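Local coordinates for carboxyvinyl-carboxyphosphonate phosphorylmutase (Bacillus anthracis, PDB 4IQD), which belongs to the phosphoenolpyruvate phosphomutase family of TIM-barrel proteins and holds pyruvic acid in a pocket at its barrel, at residues V72-V77 with A107-E112; V94-G99 with A119-E124. All coordinates share one frame; numbering follows the deposited sequence.

Contact 1 (V72-V77 with A107-E112)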
# COMPACT_ATOMS: atom_id res chain seq x y z
N VAL A 72 7.00 -13.94 3.11
CA VAL A 72 7.64 -12.78 2.52
C VAL A 72 9.13 -12.85 2.82
O VAL A 72 9.55 -13.57 3.73
CB VAL A 72 7.07 -11.46 3.07
CG1 VAL A 72 5.64 -11.27 2.62
CG2 VAL A 72 7.19 -11.42 4.59
N THR A 73 9.92 -12.13 2.03
CA THR A 73 11.37 -12.17 2.17
C THR A 73 11.88 -10.91 2.85
O THR A 73 11.19 -9.90 2.90
CB THR A 73 12.05 -12.31 0.80
OG1 THR A 73 11.89 -11.09 0.07
CG2 THR A 73 11.44 -13.45 0.02
N SER A 74 13.10 -10.99 3.36
CA SER A 74 13.72 -9.87 4.05
C SER A 74 13.87 -8.69 3.09
O SER A 74 13.77 -7.54 3.50
CB SER A 74 15.10 -10.25 4.59
OG SER A 74 16.05 -10.34 3.55
N THR A 75 14.11 -9.00 1.82
CA THR A 75 14.28 -7.98 0.79
C THR A 75 13.01 -7.14 0.62
O THR A 75 13.07 -5.92 0.49
CB THR A 75 14.64 -8.61 -0.57
OG1 THR A 75 15.85 -9.38 -0.43
CG2 THR A 75 14.85 -7.54 -1.63
N GLU A 76 11.86 -7.82 0.62
CA GLU A 76 10.57 -7.16 0.48
C GLU A 76 10.28 -6.24 1.66
O GLU A 76 9.86 -5.10 1.48
CB GLU A 76 9.45 -8.19 0.37
CG GLU A 76 9.47 -8.98 -0.93
CD GLU A 76 8.52 -10.16 -0.90
OE1 GLU A 76 8.50 -10.88 0.12
OE2 GLU A 76 7.78 -10.37 -1.89
N VAL A 77 10.51 -6.76 2.86
CA VAL A 77 10.24 -6.01 4.08
C VAL A 77 11.16 -4.79 4.18
O VAL A 77 10.73 -3.72 4.60
CB VAL A 77 10.42 -6.89 5.33
CG1 VAL A 77 10.10 -6.11 6.59
CG2 VAL A 77 9.54 -8.12 5.22
N ALA A 107 21.95 -11.93 10.09
CA ALA A 107 23.04 -11.00 9.84
C ALA A 107 22.79 -10.14 8.61
O ALA A 107 23.08 -8.95 8.62
CB ALA A 107 24.36 -11.76 9.70
N ARG A 108 22.26 -10.75 7.55
CA ARG A 108 21.99 -10.02 6.31
C ARG A 108 20.76 -9.13 6.45
O ARG A 108 20.72 -8.01 5.93
CB ARG A 108 21.81 -10.99 5.14
CG ARG A 108 20.98 -10.42 3.99
CD ARG A 108 21.64 -10.62 2.64
NE ARG A 108 20.92 -9.92 1.58
CZ ARG A 108 20.30 -10.53 0.57
NH1 ARG A 108 19.66 -9.81 -0.35
NH2 ARG A 108 20.32 -11.86 0.47
N THR A 109 19.75 -9.63 7.16
CA THR A 109 18.56 -8.85 7.45
C THR A 109 18.94 -7.56 8.16
O THR A 109 18.43 -6.49 7.85
CB THR A 109 17.56 -9.65 8.30
OG1 THR A 109 17.08 -10.76 7.54
CG2 THR A 109 16.39 -8.78 8.72
N ALA A 110 19.88 -7.67 9.11
CA ALA A 110 20.35 -6.52 9.87
C ALA A 110 21.01 -5.48 8.98
O ALA A 110 20.80 -4.28 9.16
CB ALA A 110 21.32 -6.97 10.96
N VAL A 111 21.80 -5.92 8.01
CA VAL A 111 22.47 -5.00 7.10
C VAL A 111 21.45 -4.29 6.22
O VAL A 111 21.53 -3.08 6.02
CB VAL A 111 23.47 -5.72 6.19
CG1 VAL A 111 24.20 -4.72 5.32
CG2 VAL A 111 24.45 -6.52 7.02
N GLU A 112 20.51 -5.06 5.69
CA GLU A 112 19.49 -4.52 4.80
C GLU A 112 18.64 -3.46 5.49
O GLU A 112 18.23 -2.48 4.87
CB GLU A 112 18.58 -5.63 4.28
CG GLU A 112 19.26 -6.60 3.33
CD GLU A 112 18.34 -7.73 2.91
OE1 GLU A 112 17.46 -8.10 3.71
OE2 GLU A 112 18.50 -8.24 1.78
O HOH W 1 18.05 -11.70 4.69
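S74 and E112 meet in the hydrogen bond that directly joins the start of helix 74-88 to helix 103-115. The hydroxyl OG of S74 gives its proton to OE1 of E112 over 2.7 Å, entering on the syn lone pair, the side that faces the other carboxylate oxygen. OG reaches this place from between the backbone N and the carbonyl carbon of S74 (chi1 75°), and the E112 chain runs out extended beyond CG to meet it. The other oxygen of the carboxylate, E112 OE2, is held within its own helix by a salt bridge of 2.9 Å to R108 NH1. Each oxygen of E112 thus has a partner of its own, a hydroxyl and a guanidinium, which fixes the rotation of the carboxylate and would be expected to favour its charged form. A water adds a second link: it donates to S74 OG at 2.7 Å and lies 3.2 Å from T109 OG1, whose hydroxyl also bonds N105 O. Other close approaches are few. S74 CB rests 3.6 Å from T109 OG1. The polar pair T75 OG1 and E112 OE2 lies 3.6 Å apart, the T75 side chain crossing that of E112 at a slant. F100, in a loop, touches both S74 and T109. Within 72-77, T73 and E76 close on each other in a capping box: T73 N donates to E76 OE1 at 2.7 Å, while the return bond from E76 N to T73 OG1 is weak. The first turn of helix 74-88, so capped, is pinned at the surface to the next helix in the chain, a polar contact between neighbouring helices of the outer layer of a TIM barrel.

Contact 2 (V94-G99 with A119-E124); sequences VDIDTG and AAVQIE
V94 begins the parallel pairing with strand 120-124: its N donates to A120 O at 2.9 Å, and its O accepts from Q122 N at 2.8 Å. V121 CA also approaches V94 O in a CA-H...O contact. D95 pairs with Q122, and their side chains share a face of the sheet, carboxylate and amide stacked with planes 27° apart. D95 CG lies anti to the backbone N (chi1 176°), beside the carbonyl carbon, which carries the carboxylate to the side where the chain runs on toward D97. One water accepts from Q122 NE2 and lies 2.7 Å from D95 OD1 and 2.9 Å from E124 OE2, while a second water lies between D95 OD2 and E124 OE2. The amide oxygen of Q122 is held by Y54, and D95 touches the pyruvic acid. I96, the first residue beyond the strand, donates from its N to Q122 O; its CG2 meets V121 CG1 at 3.8 Å, and both side chains touch M113 of helix 103-115. D97 N turns back to D95 OD1 at 3.0 Å, an Asx turn in which the carboxylate is met from above its plane. D97 O accepts from E124 N at 2.8 Å and also receives a CA-H...O contact from I123, extending the link between the segments. T98 lays CG2 against E124 CG, 3.7 Å away, and its carbonyl is bound by K149. G99 closes a type II' turn through its N to I96 O, near the side chain of I123. The two strands belong to one beta-alpha-beta unit of the barrel, and D95, at the C-terminal end of strand 92-95, lies in the pyruvic acid pocket, where TIM barrels commonly carry their sites.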
# COMPACT_ATOMS: atom_id res chain seq x y z
N VAL A 94 10.92 -2.07 12.79
CA VAL A 94 10.47 -3.07 11.85
C VAL A 94 10.41 -4.46 12.46
O VAL A 94 11.40 -4.95 12.99
CB VAL A 94 11.37 -3.10 10.61
CG1 VAL A 94 10.98 -4.25 9.70
CG2 VAL A 94 11.32 -1.77 9.89
N ASP A 95 9.24 -5.07 12.39
CA ASP A 95 9.06 -6.45 12.79
C ASP A 95 9.76 -7.35 11.78
O ASP A 95 9.30 -7.50 10.65
CB ASP A 95 7.57 -6.78 12.85
CG ASP A 95 7.30 -8.25 13.16
OD1 ASP A 95 8.22 -8.94 13.65
OD2 ASP A 95 6.17 -8.71 12.91
N ILE A 96 10.88 -7.94 12.19
CA ILE A 96 11.60 -8.84 11.30
C ILE A 96 11.38 -10.32 11.63
O ILE A 96 12.19 -11.17 11.26
CB ILE A 96 13.11 -8.53 11.28
CG1 ILE A 96 13.75 -8.81 12.64
CG2 ILE A 96 13.35 -7.08 10.86
CD1 ILE A 96 15.25 -8.92 12.59
N ASP A 97 10.27 -10.62 12.30
CA ASP A 97 9.96 -11.99 12.71
C ASP A 97 11.11 -12.63 13.47
O ASP A 97 11.47 -12.18 14.56
CB ASP A 97 9.57 -12.85 11.51
CG ASP A 97 8.29 -12.38 10.83
OD1 ASP A 97 7.45 -11.75 11.51
OD2 ASP A 97 8.13 -12.64 9.62
N THR A 98 11.70 -13.67 12.89
CA THR A 98 12.82 -14.36 13.53
C THR A 98 14.14 -14.14 12.80
O THR A 98 15.14 -14.79 13.10
CB THR A 98 12.55 -15.87 13.63
OG1 THR A 98 12.61 -16.46 12.33
CG2 THR A 98 11.17 -16.13 14.23
N GLY A 99 14.15 -13.21 11.85
CA GLY A 99 15.36 -12.88 11.12
C GLY A 99 15.43 -13.55 9.76
O GLY A 99 16.45 -13.47 9.08
N ALA A 119 15.57 2.38 12.07
CA ALA A 119 16.07 2.76 13.39
C ALA A 119 16.14 1.59 14.37
O ALA A 119 17.04 1.53 15.21
CB ALA A 119 15.24 3.88 13.97
N ALA A 120 15.20 0.66 14.26
CA ALA A 120 15.10 -0.47 15.19
C ALA A 120 14.43 -1.68 14.56
O ALA A 120 13.65 -1.55 13.62
CB ALA A 120 14.35 -0.05 16.45
N VAL A 121 14.72 -2.86 15.09
CA VAL A 121 14.09 -4.09 14.61
C VAL A 121 13.56 -4.94 15.76
O VAL A 121 14.13 -4.96 16.85
CB VAL A 121 15.07 -4.95 13.78
CG1 VAL A 121 15.34 -4.30 12.43
CG2 VAL A 121 16.37 -5.19 14.55
N GLN A 122 12.46 -5.64 15.49
CA GLN A 122 11.85 -6.53 16.46
C GLN A 122 12.02 -7.97 16.03
O GLN A 122 11.53 -8.38 14.98
CB GLN A 122 10.37 -6.22 16.62
CG GLN A 122 9.61 -7.30 17.37
CD GLN A 122 8.12 -7.25 17.11
OE1 GLN A 122 7.49 -6.20 17.22
NE2 GLN A 122 7.54 -8.39 16.76
N ILE A 123 12.71 -8.75 16.86
CA ILE A 123 12.95 -10.15 16.57
C ILE A 123 12.33 -11.00 17.69
O ILE A 123 12.31 -10.58 18.85
CB ILE A 123 14.46 -10.43 16.43
CG1 ILE A 123 14.72 -11.85 15.92
CG2 ILE A 123 15.20 -10.20 17.74
CD1 ILE A 123 16.18 -12.18 15.81
N GLU A 124 11.81 -12.17 17.33
CA GLU A 124 11.05 -12.98 18.27
C GLU A 124 11.61 -14.39 18.46
O GLU A 124 12.36 -14.89 17.62
CB GLU A 124 9.59 -13.06 17.84
CG GLU A 124 9.36 -13.81 16.54
CD GLU A 124 7.97 -13.58 15.97
OE1 GLU A 124 7.43 -14.49 15.31
OE2 GLU A 124 7.42 -12.47 16.18
O HOH W 2 9.18 -10.22 15.81
O HOH W 3 6.35 -10.89 14.64

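How the contacts relate
The centres of contacts 1 and 2 lie about 10 Å apart, and their segments alternate along the chain: 72-77, 94-99, 107-112, 119-124. Helix 74-88 leads into strand 92-95, which is followed by helix 103-115 and strand 120-124, so contact 2 joins the two strands of a beta-alpha-beta unit whose connecting helix takes part in contact 1. The layers meet directly: V77 CG1 packs on V94 CG1 at 3.7 Å, T109 CG2 lies against I96 CD1, and T109 OG1 probably bonds G99 O. Contact 1 belongs to the surface helix layer, contact 2 to the buried sheet carrying D95 of the ligand pocket.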